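Local atomic coordinates of assembly chaperone of ribosomal protein L4 (Acl4) (Chaetomium thermophilum, PDB entry 5TQB), a protein that probably binds newly made ribosomal protein L4 and escorts it to ribosome assembly, using an all-helical, TPR-like solenoid. Residues L48-V53 with N63-A68; G83-F88 with T111-Q116; S298-L303 with E326-I331. All blocks are in the same frame, centred on the assembly; numbering follows the deposited sequence.

Interaction 1: residues L48-V53 with N63-A68; sequences LGQIHV and NYYAAA
Two CH-pi contacts are central to this helix pair. Leu48 CB stands over the middle of the Tyr64 ring, 3.8 Å from the ring centroid. Leu48 CD1 reaches past the rim of the ring and lies 3.7 Å from Tyr64 CE1. Gly49 CA covers one face of the Tyr65 ring, 3.9 Å from its centroid and set toward the rim. A CB built on Gly49 would come within 2.8 Å of Tyr65 CE1 and clash. The bare backbone therefore lets the ring lie flat on the helix. Val53 CG2 closes in on the edge of the Tyr65 ring, 4.0 Å from CE2.

Segments 48-53 and 63-68 run antiparallel, with 163° between their axis directions. Helices 41-54 and 58-71 form a hairpin in a predicted tetratricopeptide repeat. A glycine of the first helix packed under an aromatic of the second is a familiar TPR arrangement.

The aromatic pair His52 and Tyr64 meets obliquely, with planes 42° apart. Tyr64 CE2 sits over one face of the imidazole, 3.5 Å from His52 CE1. An alanine in place of Tyr64 would remove the ring beneath Leu48 and beside His52, and would probably loosen this side of the hairpin.

The polar groups are held around this packing. His52 ND1 donates to Leu48 O at 2.8 Å, in the carbonyl plane and near the ring plane, and this bond fixes the imidazole's rotation. The same oxygen also takes the backbone N-H of His52. Tyr64 OH bonds to Arg28 on helix 20-32. On the other side, Gln50 NE2 and Tyr65 OH each bond to the carboxylate of Glu86. Gln50 CG touches that hydroxyl, 3.3 Å from Tyr65 OH.

Interaction 2: residues G83-F88 with T111-Q116; sequences GGPEKF and TVLRAQ
Lys87 NZ is the best-held polar atom here, gripped by two hydrogen bonds. The first bond goes to Gly84 O at 2.7 Å. It comes from above the carbonyl plane, 37° out of it. The second goes to Gly82 O, the last residue of helix 79-82. Asp72, outside both segments, adds a long, weak ion pair. The two carbonyls and the nearby carboxylate would probably stabilise the ammonium charge in this buried place. The lysine chain is extended from CB to CE and bends at the last torsion, which turns NZ back to the loop. On the way, its CG lies over one face of the Phe88 ring, toward the rim.

Two glycines shape that loop. Gly83 leaves the helix with positive phi, and Gly84 follows with phi 96°. At either position a CB would be pressed against the preceding carbonyl oxygen.

Pro85 carries the contact with the other helix and points its ring at it. Its CB lies 3.8 Å from Val112 CG1. Its CG lies 3.5 Å from Leu113 CD2, and the two side chains cross at about a right angle. Pro85 CD meets Gln116 tip to tip, 3.8 Å from NE2. The extended Gln116 chain brings its amide there, and Gln116 OE1 is bonded to Lys141. The two methyls of Val112 divide the work, for CG2 turns to Phe88 and lies 3.9 Å from CE2.

Pro85 thus wedges the segment 83-88 against helix 100-125. Helix 58-71 covers Lys87 and Phe88 through Val69. Behind Leu113 lies helix 131-156, which touches it through Lys141 and Thr148.

Interaction 3: residues S298-L303 with E326-I331; sequences SSRKWL and ELIASI
Leu303 and Ile328 lie alongside each other and point opposite ways. Leu303 CB is 3.6 Å from Ile328 CG1 and 3.7 Å from Ile328 CD1. In Ile328 CG1 is anti to the carbonyl carbon, which turns it and CD1 to Leu303, while CG2 is anti to the backbone N and faces Arg300. Leu303 meets Leu327 differently, crossing it at about a right angle. Here the tip of one side chain meets the root of the other, with Leu303 CD1 3.5 Å from Leu327 CB.

Ile331 works through its end methyl. Its CD1 rests 3.6 Å from Ser299 OG and 3.9 Å from Arg300 N, so it presses on the helix backbone as well as on a side chain. The serine hydroxyl is satisfied elsewhere, by Gly269 O of helix 262-281. Arg300 lies at the border of the contact. Its CG crosses Ile328 at about a right angle, 4.1 Å from CG2, and the chain then bends at its second and third torsions.

Tyr270 and Tyr273 of helix 262-281 pack on Leu327 and Ile331 respectively, and Tyr273 also touches Ser299. The segment axes come within 9.7 Å and run at 150° to each other. Apolar branches from two antiparallel neighbours, helices 291-313 and 318-333, form the core of an alpha-alpha hairpin. Such hairpins are the building unit of TPR-like solenoids, and this one ends the chain.

The three contacts come in series along the chain, each closing before the next opens. Interactions 1 and 2 are neighbours, with centres about 15 Å apart. They touch directly: Ala68 CB lies 3.6 Å from Lys87 CD, so helix 58-71 passes the packing on to helix 86-94. Interaction 3 lies on the opposite side of the chain's centre. Its centre is about 42 Å from that of interaction 1 and about 46 Å from that of interaction 2. It shares no helix with them. The contacts thus belong to two well-separated parts of the helical array. Another protein's chain packs on Gln50, Val53 and Glu86, which places the first two contacts beside a binding surface.

Interaction 1: residues L48-V53 with N63-A68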
loop_
_atom_site.group_PDB
_atom_site.type_symbol
_atom_site.label_atom_id
_atom_site.label_comp_id
_atom_site.label_asym_id
_atom_site.label_seq_id
_atom_site.Cartn_x
_atom_site.Cartn_y
_atom_site.Cartn_z
ATOM N N LEU B 48 4.411 -0.408 -22.610
ATOM C CA LEU B 48 5.468 0.590 -22.593
ATOM C C LEU B 48 5.052 1.800 -21.751
ATOM O O LEU B 48 5.893 2.469 -21.150
ATOM C CB LEU B 48 5.815 1.016 -24.021
ATOM C CG LEU B 48 6.778 0.087 -24.763
ATOM C CD1 LEU B 48 6.741 0.358 -26.259
ATOM C CD2 LEU B 48 8.186 0.257 -24.232
ATOM N N GLY B 49 3.749 2.062 -21.700
ATOM C CA GLY B 49 3.216 3.141 -20.891
ATOM C C GLY B 49 3.338 2.845 -19.408
ATOM O O GLY B 49 3.826 3.684 -18.647
ATOM N N GLN B 50 2.882 1.659 -19.003
ATOM C CA GLN B 50 2.991 1.203 -17.616
ATOM C C GLN B 50 4.439 1.247 -17.145
ATOM O O GLN B 50 4.725 1.673 -16.029
ATOM C CB GLN B 50 2.502 -0.243 -17.466
ATOM C CG GLN B 50 1.058 -0.496 -17.853
ATOM C CD GLN B 50 0.729 -1.983 -17.957
ATOM O OE1 GLN B 50 1.594 -2.835 -17.781
ATOM N NE2 GLN B 50 -0.530 -2.292 -18.246
ATOM N N ILE B 51 5.345 0.791 -18.001
ATOM C CA ILE B 51 6.749 0.670 -17.630
ATOM C C ILE B 51 7.353 2.030 -17.335
ATOM O O ILE B 51 8.059 2.202 -16.345
ATOM C CB ILE B 51 7.565 -0.032 -18.737
ATOM C CG1 ILE B 51 7.153 -1.501 -18.833
ATOM C CG2 ILE B 51 9.065 0.054 -18.454
ATOM C CD1 ILE B 51 7.606 -2.199 -20.120
ATOM N N HIS B 52 7.071 2.997 -18.197
ATOM C CA HIS B 52 7.640 4.322 -18.035
ATOM C C HIS B 52 6.964 5.102 -16.908
ATOM O O HIS B 52 7.540 6.047 -16.374
ATOM C CB HIS B 52 7.598 5.075 -19.363
ATOM C CG HIS B 52 8.626 4.598 -20.340
ATOM N ND1 HIS B 52 8.477 3.441 -21.074
ATOM C CD2 HIS B 52 9.835 5.105 -20.678
ATOM C CE1 HIS B 52 9.541 3.266 -21.836
ATOM N NE2 HIS B 52 10.381 4.262 -21.615
ATOM N N VAL B 53 5.754 4.695 -16.535
ATOM C CA VAL B 53 5.100 5.255 -15.357
ATOM C C VAL B 53 5.853 4.786 -14.128
ATOM O O VAL B 53 6.175 5.573 -13.241
ATOM C CB VAL B 53 3.617 4.814 -15.259
ATOM C CG1 VAL B 53 3.144 4.722 -13.803
ATOM C CG2 VAL B 53 2.730 5.761 -16.043
ATOM N N ASN B 63 3.157 9.863 -24.013
ATOM C CA ASN B 63 3.275 9.625 -25.447
ATOM C C ASN B 63 2.907 8.186 -25.836
ATOM O O ASN B 63 2.267 7.958 -26.864
ATOM C CB ASN B 63 4.691 9.966 -25.920
ATOM C CG ASN B 63 5.037 11.431 -25.715
ATOM O OD1 ASN B 63 4.209 12.315 -25.943
ATOM N ND2 ASN B 63 6.263 11.693 -25.273
ATOM N N TYR B 64 3.293 7.222 -25.006
ATOM C CA TYR B 64 3.003 5.818 -25.282
ATOM C C TYR B 64 1.515 5.533 -25.127
ATOM O O TYR B 64 0.906 4.867 -25.967
ATOM C CB TYR B 64 3.807 4.904 -24.353
ATOM C CG TYR B 64 5.252 4.710 -24.765
ATOM C CD1 TYR B 64 5.573 4.197 -26.013
ATOM C CD2 TYR B 64 6.292 5.014 -23.898
ATOM C CE1 TYR B 64 6.882 4.012 -26.392
ATOM C CE2 TYR B 64 7.608 4.830 -24.269
ATOM C CZ TYR B 64 7.896 4.325 -25.520
ATOM O OH TYR B 64 9.203 4.133 -25.907
ATOM N N TYR B 65 0.936 6.041 -24.046
ATOM C CA TYR B 65 -0.482 5.860 -23.784
ATOM C C TYR B 65 -1.310 6.580 -24.850
ATOM O O TYR B 65 -2.363 6.092 -25.254
ATOM C CB TYR B 65 -0.835 6.373 -22.381
ATOM C CG TYR B 65 -0.579 5.382 -21.261
ATOM C CD1 TYR B 65 -1.080 4.088 -21.322
ATOM C CD2 TYR B 65 0.163 5.741 -20.142
ATOM C CE1 TYR B 65 -0.848 3.180 -20.303
ATOM C CE2 TYR B 65 0.398 4.840 -19.114
ATOM C CZ TYR B 65 -0.111 3.561 -19.200
ATOM O OH TYR B 65 0.118 2.657 -18.180
ATOM N N ALA B 66 -0.823 7.728 -25.312
ATOM C CA ALA B 66 -1.497 8.480 -26.370
ATOM C C ALA B 66 -1.469 7.721 -27.698
ATOM O O ALA B 66 -2.465 7.680 -28.425
ATOM C CB ALA B 66 -0.849 9.845 -26.534
ATOM N N ALA B 67 -0.323 7.126 -28.012
ATOM C CA ALA B 67 -0.174 6.353 -29.240
ATOM C C ALA B 67 -1.065 5.117 -29.195
ATOM O O ALA B 67 -1.597 4.685 -30.216
ATOM C CB ALA B 67 1.275 5.958 -29.441
ATOM N N ALA B 68 -1.233 4.554 -28.004
ATOM C CA ALA B 68 -2.097 3.395 -27.831
ATOM C C ALA B 68 -3.544 3.754 -28.153
ATOM O O ALA B 68 -4.277 2.953 -28.742
ATOM C CB ALA B 68 -1.978 2.856 -26.415
#

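Interaction 2: residues G83-F88 with T111-Q116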
loop_
_atom_site.group_PDB
_atom_site.type_symbol
_atom_site.label_atom_id
_atom_site.label_comp_id
_atom_site.label_asym_id
_atom_site.label_seq_id
_atom_site.Cartn_x
_atom_site.Cartn_y
_atom_site.Cartn_z
ATOM N N GLY B 83 -5.004 -3.369 -25.273
ATOM C CA GLY B 83 -4.545 -2.833 -24.002
ATOM C C GLY B 83 -5.635 -2.624 -22.964
ATOM O O GLY B 83 -5.380 -2.767 -21.769
ATOM N N GLY B 84 -6.841 -2.277 -23.410
ATOM C CA GLY B 84 -7.958 -2.063 -22.504
ATOM C C GLY B 84 -8.156 -0.599 -22.141
ATOM O O GLY B 84 -7.467 0.276 -22.661
ATOM N N PRO B 85 -9.101 -0.326 -21.230
ATOM C CA PRO B 85 -9.471 1.049 -20.869
ATOM C C PRO B 85 -8.396 1.791 -20.071
ATOM O O PRO B 85 -8.500 3.008 -19.895
ATOM C CB PRO B 85 -10.728 0.855 -20.018
ATOM C CG PRO B 85 -10.587 -0.509 -19.443
ATOM C CD PRO B 85 -9.874 -1.326 -20.473
ATOM N N GLU B 86 -7.382 1.059 -19.616
ATOM C CA GLU B 86 -6.329 1.588 -18.752
ATOM C C GLU B 86 -5.673 2.836 -19.330
ATOM O O GLU B 86 -5.415 3.803 -18.606
ATOM C CB GLU B 86 -5.269 0.503 -18.511
ATOM C CG GLU B 86 -4.094 0.928 -17.638
ATOM C CD GLU B 86 -2.993 -0.122 -17.570
ATOM O OE1 GLU B 86 -3.293 -1.318 -17.771
ATOM O OE2 GLU B 86 -1.824 0.254 -17.321
ATOM N N LYS B 87 -5.410 2.816 -20.633
ATOM C CA LYS B 87 -4.742 3.936 -21.294
ATOM C C LYS B 87 -5.534 5.250 -21.210
ATOM O O LYS B 87 -4.942 6.329 -21.136
ATOM C CB LYS B 87 -4.441 3.594 -22.756
ATOM C CG LYS B 87 -5.650 3.177 -23.578
ATOM C CD LYS B 87 -5.223 2.676 -24.955
ATOM C CE LYS B 87 -6.403 2.194 -25.787
ATOM N NZ LYS B 87 -6.977 0.910 -25.291
ATOM N N PHE B 88 -6.861 5.166 -21.228
ATOM C CA PHE B 88 -7.689 6.365 -21.127
ATOM C C PHE B 88 -7.569 6.965 -19.734
ATOM O O PHE B 88 -7.463 8.182 -19.577
ATOM C CB PHE B 88 -9.157 6.046 -21.427
ATOM C CG PHE B 88 -9.389 5.516 -22.811
ATOM C CD1 PHE B 88 -9.388 6.366 -23.901
ATOM C CD2 PHE B 88 -9.608 4.167 -23.020
ATOM C CE1 PHE B 88 -9.601 5.879 -25.178
ATOM C CE2 PHE B 88 -9.822 3.673 -24.293
ATOM C CZ PHE B 88 -9.820 4.533 -25.373
ATOM N N THR B 111 -16.779 4.690 -20.320
ATOM C CA THR B 111 -17.594 4.154 -21.411
ATOM C C THR B 111 -17.133 2.750 -21.805
ATOM O O THR B 111 -17.950 1.842 -21.958
ATOM C CB THR B 111 -17.543 5.063 -22.660
ATOM O OG1 THR B 111 -18.048 6.360 -22.331
ATOM C CG2 THR B 111 -18.378 4.485 -23.795
ATOM N N VAL B 112 -15.824 2.581 -21.969
ATOM C CA VAL B 112 -15.257 1.284 -22.324
ATOM C C VAL B 112 -15.545 0.265 -21.231
ATOM O O VAL B 112 -15.969 -0.852 -21.515
ATOM C CB VAL B 112 -13.737 1.380 -22.551
ATOM C CG1 VAL B 112 -13.134 0.002 -22.817
ATOM C CG2 VAL B 112 -13.437 2.318 -23.711
ATOM N N LEU B 113 -15.320 0.659 -19.981
ATOM C CA LEU B 113 -15.569 -0.221 -18.843
ATOM C C LEU B 113 -17.029 -0.662 -18.757
ATOM O O LEU B 113 -17.309 -1.841 -18.549
ATOM C CB LEU B 113 -15.165 0.468 -17.536
ATOM C CG LEU B 113 -13.665 0.583 -17.265
ATOM C CD1 LEU B 113 -13.399 1.560 -16.120
ATOM C CD2 LEU B 113 -13.062 -0.781 -16.964
ATOM N N ARG B 114 -17.957 0.277 -18.912
ATOM C CA ARG B 114 -19.379 -0.046 -18.815
ATOM C C ARG B 114 -19.819 -1.053 -19.875
ATOM O O ARG B 114 -20.653 -1.920 -19.603
ATOM C CB ARG B 114 -20.232 1.216 -18.914
ATOM C CG ARG B 114 -20.757 1.693 -17.577
ATOM C CD ARG B 114 -21.699 2.857 -17.754
ATOM N NE ARG B 114 -21.001 4.071 -18.169
ATOM C CZ ARG B 114 -20.716 5.095 -17.371
ATOM N NH1 ARG B 114 -21.067 5.080 -16.089
ATOM N NH2 ARG B 114 -20.078 6.147 -17.862
ATOM N N ALA B 115 -19.256 -0.937 -21.075
ATOM C CA ALA B 115 -19.562 -1.865 -22.162
ATOM C C ALA B 115 -19.015 -3.261 -21.860
ATOM O O ALA B 115 -19.681 -4.263 -22.108
ATOM C CB ALA B 115 -18.997 -1.348 -23.472
ATOM N N GLN B 116 -17.802 -3.317 -21.318
ATOM C CA GLN B 116 -17.182 -4.586 -20.944
ATOM C C GLN B 116 -17.970 -5.275 -19.833
ATOM O O GLN B 116 -18.201 -6.485 -19.883
ATOM C CB GLN B 116 -15.742 -4.357 -20.495
ATOM C CG GLN B 116 -14.805 -3.956 -21.613
ATOM C CD GLN B 116 -13.412 -3.651 -21.112
ATOM O OE1 GLN B 116 -13.212 -3.364 -19.932
ATOM N NE2 GLN B 116 -12.437 -3.715 -22.007
#

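Interaction 3: residues S298-L303 with E326-I331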
loop_
_atom_site.group_PDB
_atom_site.type_symbol
_atom_site.label_atom_id
_atom_site.label_comp_id
_atom_site.label_asym_id
_atom_site.label_seq_id
_atom_site.Cartn_x
_atom_site.Cartn_y
_atom_site.Cartn_z
ATOM N N SER B 298 4.325 11.248 21.733
ATOM C CA SER B 298 4.387 10.444 20.515
ATOM C C SER B 298 4.183 11.308 19.273
ATOM O O SER B 298 4.748 11.026 18.221
ATOM C CB SER B 298 3.364 9.304 20.547
ATOM O OG SER B 298 2.126 9.735 21.076
ATOM N N SER B 299 3.385 12.364 19.395
ATOM C CA SER B 299 3.206 13.296 18.288
ATOM C C SER B 299 4.556 13.900 17.924
ATOM O O SER B 299 4.910 13.998 16.751
ATOM C CB SER B 299 2.207 14.395 18.662
ATOM O OG SER B 299 2.077 15.344 17.615
ATOM N N ARG B 300 5.315 14.279 18.946
ATOM C CA ARG B 300 6.640 14.854 18.755
ATOM C C ARG B 300 7.591 13.854 18.091
ATOM O O ARG B 300 8.396 14.226 17.233
ATOM C CB ARG B 300 7.214 15.293 20.100
ATOM C CG ARG B 300 8.366 16.271 19.990
ATOM C CD ARG B 300 9.423 15.992 21.046
ATOM N NE ARG B 300 8.869 15.930 22.395
ATOM C CZ ARG B 300 9.514 15.432 23.446
ATOM N NH1 ARG B 300 10.739 14.941 23.307
ATOM N NH2 ARG B 300 8.935 15.417 24.639
ATOM N N LYS B 301 7.498 12.588 18.494
ATOM C CA LYS B 301 8.357 11.536 17.951
ATOM C C LYS B 301 8.084 11.322 16.466
ATOM O O LYS B 301 9.009 11.152 15.674
ATOM C CB LYS B 301 8.146 10.226 18.712
ATOM C CG LYS B 301 8.618 10.270 20.158
ATOM C CD LYS B 301 8.188 9.033 20.939
ATOM C CE LYS B 301 8.511 9.170 22.426
ATOM N NZ LYS B 301 7.994 8.031 23.241
ATOM N N TRP B 302 6.810 11.335 16.096
ATOM C CA TRP B 302 6.424 11.193 14.699
ATOM C C TRP B 302 6.928 12.374 13.871
ATOM O O TRP B 302 7.427 12.192 12.760
ATOM C CB TRP B 302 4.904 11.065 14.577
ATOM C CG TRP B 302 4.392 9.675 14.825
ATOM C CD1 TRP B 302 4.357 9.012 16.017
ATOM C CD2 TRP B 302 3.835 8.780 13.854
ATOM N NE1 TRP B 302 3.817 7.761 15.849
ATOM C CE2 TRP B 302 3.488 7.593 14.531
ATOM C CE3 TRP B 302 3.597 8.868 12.480
ATOM C CZ2 TRP B 302 2.912 6.502 13.878
ATOM C CZ3 TRP B 302 3.029 7.782 11.832
ATOM C CH2 TRP B 302 2.693 6.616 12.531
ATOM N N LEU B 303 6.815 13.582 14.421
ATOM C CA LEU B 303 7.178 14.787 13.686
ATOM C C LEU B 303 8.690 14.945 13.582
ATOM O O LEU B 303 9.201 15.407 12.564
ATOM C CB LEU B 303 6.558 16.021 14.342
ATOM C CG LEU B 303 5.032 16.121 14.276
ATOM C CD1 LEU B 303 4.550 17.276 15.139
ATOM C CD2 LEU B 303 4.546 16.289 12.843
ATOM N N GLU B 326 6.821 23.943 13.438
ATOM C CA GLU B 326 5.928 24.742 14.285
ATOM C C GLU B 326 5.263 23.873 15.341
ATOM O O GLU B 326 5.153 24.267 16.501
ATOM C CB GLU B 326 4.817 25.400 13.463
ATOM C CG GLU B 326 5.249 26.487 12.498
ATOM C CD GLU B 326 4.062 27.084 11.754
ATOM O OE1 GLU B 326 3.097 27.506 12.426
ATOM O OE2 GLU B 326 4.083 27.117 10.504
ATOM N N LEU B 327 4.813 22.692 14.920
ATOM C CA LEU B 327 4.104 21.775 15.807
ATOM C C LEU B 327 5.008 21.246 16.918
ATOM O O LEU B 327 4.584 21.130 18.066
ATOM C CB LEU B 327 3.507 20.617 15.004
ATOM C CG LEU B 327 2.341 20.989 14.077
ATOM C CD1 LEU B 327 2.050 19.873 13.076
ATOM C CD2 LEU B 327 1.086 21.327 14.887
ATOM N N ILE B 328 6.255 20.934 16.583
ATOM C CA ILE B 328 7.203 20.461 17.582
ATOM C C ILE B 328 7.495 21.572 18.587
ATOM O O ILE B 328 7.442 21.349 19.795
ATOM C CB ILE B 328 8.511 19.972 16.937
ATOM C CG1 ILE B 328 8.244 18.705 16.121
ATOM C CG2 ILE B 328 9.558 19.679 18.005
ATOM C CD1 ILE B 328 9.407 18.246 15.270
ATOM N N ALA B 329 7.799 22.762 18.080
ATOM C CA ALA B 329 8.077 23.916 18.930
ATOM C C ALA B 329 6.902 24.186 19.860
ATOM O O ALA B 329 7.083 24.571 21.019
ATOM C CB ALA B 329 8.360 25.138 18.078
ATOM N N SER B 330 5.698 23.968 19.344
ATOM C CA SER B 330 4.479 24.158 20.117
ATOM C C SER B 330 4.342 23.146 21.256
ATOM O O SER B 330 4.052 23.522 22.392
ATOM C CB SER B 330 3.268 24.061 19.200
ATOM O OG SER B 330 2.096 23.797 19.947
ATOM N N ILE B 331 4.538 21.867 20.947
ATOM C CA ILE B 331 4.473 20.815 21.959
ATOM C C ILE B 331 5.499 21.061 23.061
ATOM O O ILE B 331 5.241 20.791 24.234
ATOM C CB ILE B 331 4.719 19.418 21.340
ATOM C CG1 ILE B 331 3.589 19.055 20.380
ATOM C CG2 ILE B 331 4.798 18.345 22.423
ATOM C CD1 ILE B 331 3.887 17.847 19.513
#